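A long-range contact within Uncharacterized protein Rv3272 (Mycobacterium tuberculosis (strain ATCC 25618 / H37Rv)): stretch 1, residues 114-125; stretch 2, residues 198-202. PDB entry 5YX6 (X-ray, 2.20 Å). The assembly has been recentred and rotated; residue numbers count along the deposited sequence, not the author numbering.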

# COMPACT_ATOMS: atom_id res chain seq x y z
N GLY A 114 -25.00 -14.31 -0.48
CA GLY A 114 -24.35 -13.66 0.64
C GLY A 114 -23.56 -14.65 1.46
O GLY A 114 -23.63 -15.86 1.21
N PRO A 115 -22.78 -14.16 2.43
CA PRO A 115 -21.99 -15.08 3.27
C PRO A 115 -22.86 -16.16 3.92
O PRO A 115 -22.45 -17.32 3.92
CB PRO A 115 -21.36 -14.15 4.32
CG PRO A 115 -22.05 -12.83 4.17
CD PRO A 115 -22.51 -12.75 2.76
N ASP A 116 -24.04 -15.81 4.43
CA ASP A 116 -24.90 -16.81 5.07
C ASP A 116 -25.45 -17.83 4.07
O ASP A 116 -25.59 -19.01 4.40
CB ASP A 116 -26.05 -16.14 5.80
CG ASP A 116 -25.60 -15.42 7.05
OD1 ASP A 116 -24.54 -15.79 7.59
OD2 ASP A 116 -26.31 -14.48 7.49
N ASP A 117 -25.75 -17.38 2.86
CA ASP A 117 -26.25 -18.27 1.83
C ASP A 117 -25.22 -19.32 1.48
O ASP A 117 -25.52 -20.51 1.44
CB ASP A 117 -26.65 -17.49 0.57
CG ASP A 117 -27.74 -16.47 0.83
OD1 ASP A 117 -28.74 -16.85 1.49
OD2 ASP A 117 -27.61 -15.31 0.37
N LEU A 118 -23.99 -18.87 1.26
CA LEU A 118 -22.92 -19.76 0.82
C LEU A 118 -22.35 -20.58 1.96
O LEU A 118 -22.06 -21.77 1.79
CB LEU A 118 -21.81 -18.94 0.14
CG LEU A 118 -22.21 -18.10 -1.08
CD1 LEU A 118 -20.98 -17.60 -1.81
CD2 LEU A 118 -23.10 -18.87 -2.03
N ARG A 119 -22.19 -19.98 3.13
CA ARG A 119 -21.55 -20.68 4.24
C ARG A 119 -22.41 -21.75 4.90
O ARG A 119 -21.89 -22.68 5.50
CB ARG A 119 -21.09 -19.67 5.28
CG ARG A 119 -19.87 -18.88 4.87
CD ARG A 119 -19.79 -17.59 5.62
NE ARG A 119 -19.67 -17.81 7.06
CZ ARG A 119 -18.53 -18.10 7.67
NH1 ARG A 119 -17.41 -18.24 6.96
NH2 ARG A 119 -18.51 -18.27 8.99
N SER A 120 -23.73 -21.64 4.77
CA SER A 120 -24.62 -22.67 5.31
C SER A 120 -24.43 -23.97 4.54
O SER A 120 -24.54 -25.06 5.11
CB SER A 120 -26.09 -22.23 5.24
OG SER A 120 -26.44 -21.80 3.94
N ARG A 121 -24.11 -23.85 3.26
CA ARG A 121 -23.86 -25.00 2.39
C ARG A 121 -22.44 -25.54 2.53
O ARG A 121 -22.23 -26.75 2.49
CB ARG A 121 -24.12 -24.62 0.94
CG ARG A 121 -25.52 -24.09 0.69
CD ARG A 121 -25.63 -23.48 -0.70
NE ARG A 121 -25.32 -24.46 -1.74
CZ ARG A 121 -26.21 -25.04 -2.52
NH1 ARG A 121 -27.51 -24.73 -2.41
NH2 ARG A 121 -25.82 -25.93 -3.43
N ASN A 122 -21.46 -24.64 2.66
CA ASN A 122 -20.05 -25.03 2.72
C ASN A 122 -19.36 -24.45 3.97
O ASN A 122 -18.91 -23.31 3.96
CB ASN A 122 -19.33 -24.56 1.44
CG ASN A 122 -17.85 -24.95 1.40
OD1 ASN A 122 -17.31 -25.59 2.31
ND2 ASN A 122 -17.18 -24.57 0.31
N PRO A 123 -19.27 -25.26 5.04
CA PRO A 123 -18.70 -24.82 6.33
C PRO A 123 -17.20 -24.47 6.28
O PRO A 123 -16.69 -23.89 7.24
CB PRO A 123 -18.90 -26.05 7.24
CG PRO A 123 -19.87 -26.94 6.52
CD PRO A 123 -19.68 -26.67 5.06
N ASN A 124 -16.52 -24.79 5.19
CA ASN A 124 -15.10 -24.49 5.07
C ASN A 124 -14.84 -23.25 4.21
O ASN A 124 -13.69 -22.88 3.96
CB ASN A 124 -14.33 -25.69 4.49
CG ASN A 124 -14.18 -26.82 5.49
OD1 ASN A 124 -14.15 -26.61 6.70
ND2 ASN A 124 -14.06 -28.04 4.98
N LEU A 125 -15.91 -22.61 3.76
CA LEU A 125 -15.79 -21.47 2.86
C LEU A 125 -15.39 -20.17 3.55
O LEU A 125 -16.03 -19.72 4.50
CB LEU A 125 -17.10 -21.26 2.10
CG LEU A 125 -17.02 -20.16 1.04
CD1 LEU A 125 -16.02 -20.55 -0.03
CD2 LEU A 125 -18.39 -19.93 0.44
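Stretch 2 198-202: VADVV

Stretch 1 opens with Gly-114 at the N-cap position, runs through a short helix that begins at Pro-115, and then leads into a type I beta turn from Asn-122 to Leu-125. The turn is closed by Leu-125 N donating to Asn-122 O at 3.1 Å and reinforced by Asn-124 N, which donates to the side-chain atom Asn-122 OD1, also at 3.1 Å. Stretch 2 is extended throughout, with phi near -100° and psi between 111° and 166°, and becomes a regular strand at Val-201. It runs in the opposite sense to stretch 1: Ala-199 lies by the turn, its CA 5.4 Å from the CA of Asn-124, whereas Val-201 lies by the start of the helix, its CA 7.5 Å from the CA of Pro-115. No backbone hydrogen bonds join the two, so side chains bridge the gap.

The main bridge is Arg-119, whose CA-to-CB bond points toward stretch 2. Its long side chain brings the guanidinium edge-on to the carbonyl of Ala-199: NH1 donates to Ala-199 O at 2.7 Å, and NH2 adds a weak bond to the same Ala-199 O at 3.0 Å. A group with several N-H donors suits this place, because one carbonyl can receive two of them. Val-201 covers one face of the guanidinium, with CG2 3.8 Å from Arg-119 NE; the flat face leaves room for a methyl while the edge keeps its polar contact. The same Val-201 CG2 lies 4.3 Å from Pro-115 CB, a modest apolar contact.

At the turn, Ala-199 points its methyl toward stretch 1. The small side chain permits close approach to the backbone, with Ala-199 CB 3.3 Å from Pro-123 O and 3.7 Å from Leu-125 O. The CA-to-CB bond of Asp-200, between these contacts, points away from stretch 1, and Asp-200 OD1 accepts from Val-201 N at 2.8 Å.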

# COMPACT_ATOMS: atom_id res chain seq x y z
N VAL A 198 -11.46 -22.81 11.83
CA VAL A 198 -12.41 -21.71 11.71
C VAL A 198 -12.41 -21.11 10.29
O VAL A 198 -11.36 -20.67 9.79
CB VAL A 198 -12.10 -20.59 12.73
CG1 VAL A 198 -13.12 -19.48 12.62
CG2 VAL A 198 -12.10 -21.14 14.14
N ALA A 199 -13.58 -21.07 9.66
CA ALA A 199 -13.74 -20.47 8.33
C ALA A 199 -14.42 -19.10 8.45
O ALA A 199 -15.59 -19.01 8.78
CB ALA A 199 -14.55 -21.39 7.41
N ASP A 200 -13.66 -18.04 8.18
CA ASP A 200 -14.05 -16.69 8.58
C ASP A 200 -14.71 -15.85 7.49
O ASP A 200 -14.71 -16.20 6.31
CB ASP A 200 -12.81 -15.94 9.08
CG ASP A 200 -13.10 -15.06 10.29
OD1 ASP A 200 -14.28 -14.73 10.53
OD2 ASP A 200 -12.13 -14.69 10.98
N VAL A 201 -15.31 -14.74 7.93
CA VAL A 201 -15.71 -13.67 7.03
C VAL A 201 -14.75 -12.48 7.16
O VAL A 201 -14.55 -11.93 8.25
CB VAL A 201 -17.13 -13.18 7.29
CG1 VAL A 201 -17.46 -12.05 6.33
CG2 VAL A 201 -18.13 -14.35 7.15
N VAL A 202 -14.19 -12.08 6.03
CA VAL A 202 -13.16 -11.06 6.00
C VAL A 202 -13.66 -9.81 5.27
O VAL A 202 -14.32 -9.91 4.23
CB VAL A 202 -11.90 -11.64 5.33
CG1 VAL A 202 -11.00 -10.56 4.84
CG2 VAL A 202 -11.18 -12.56 6.30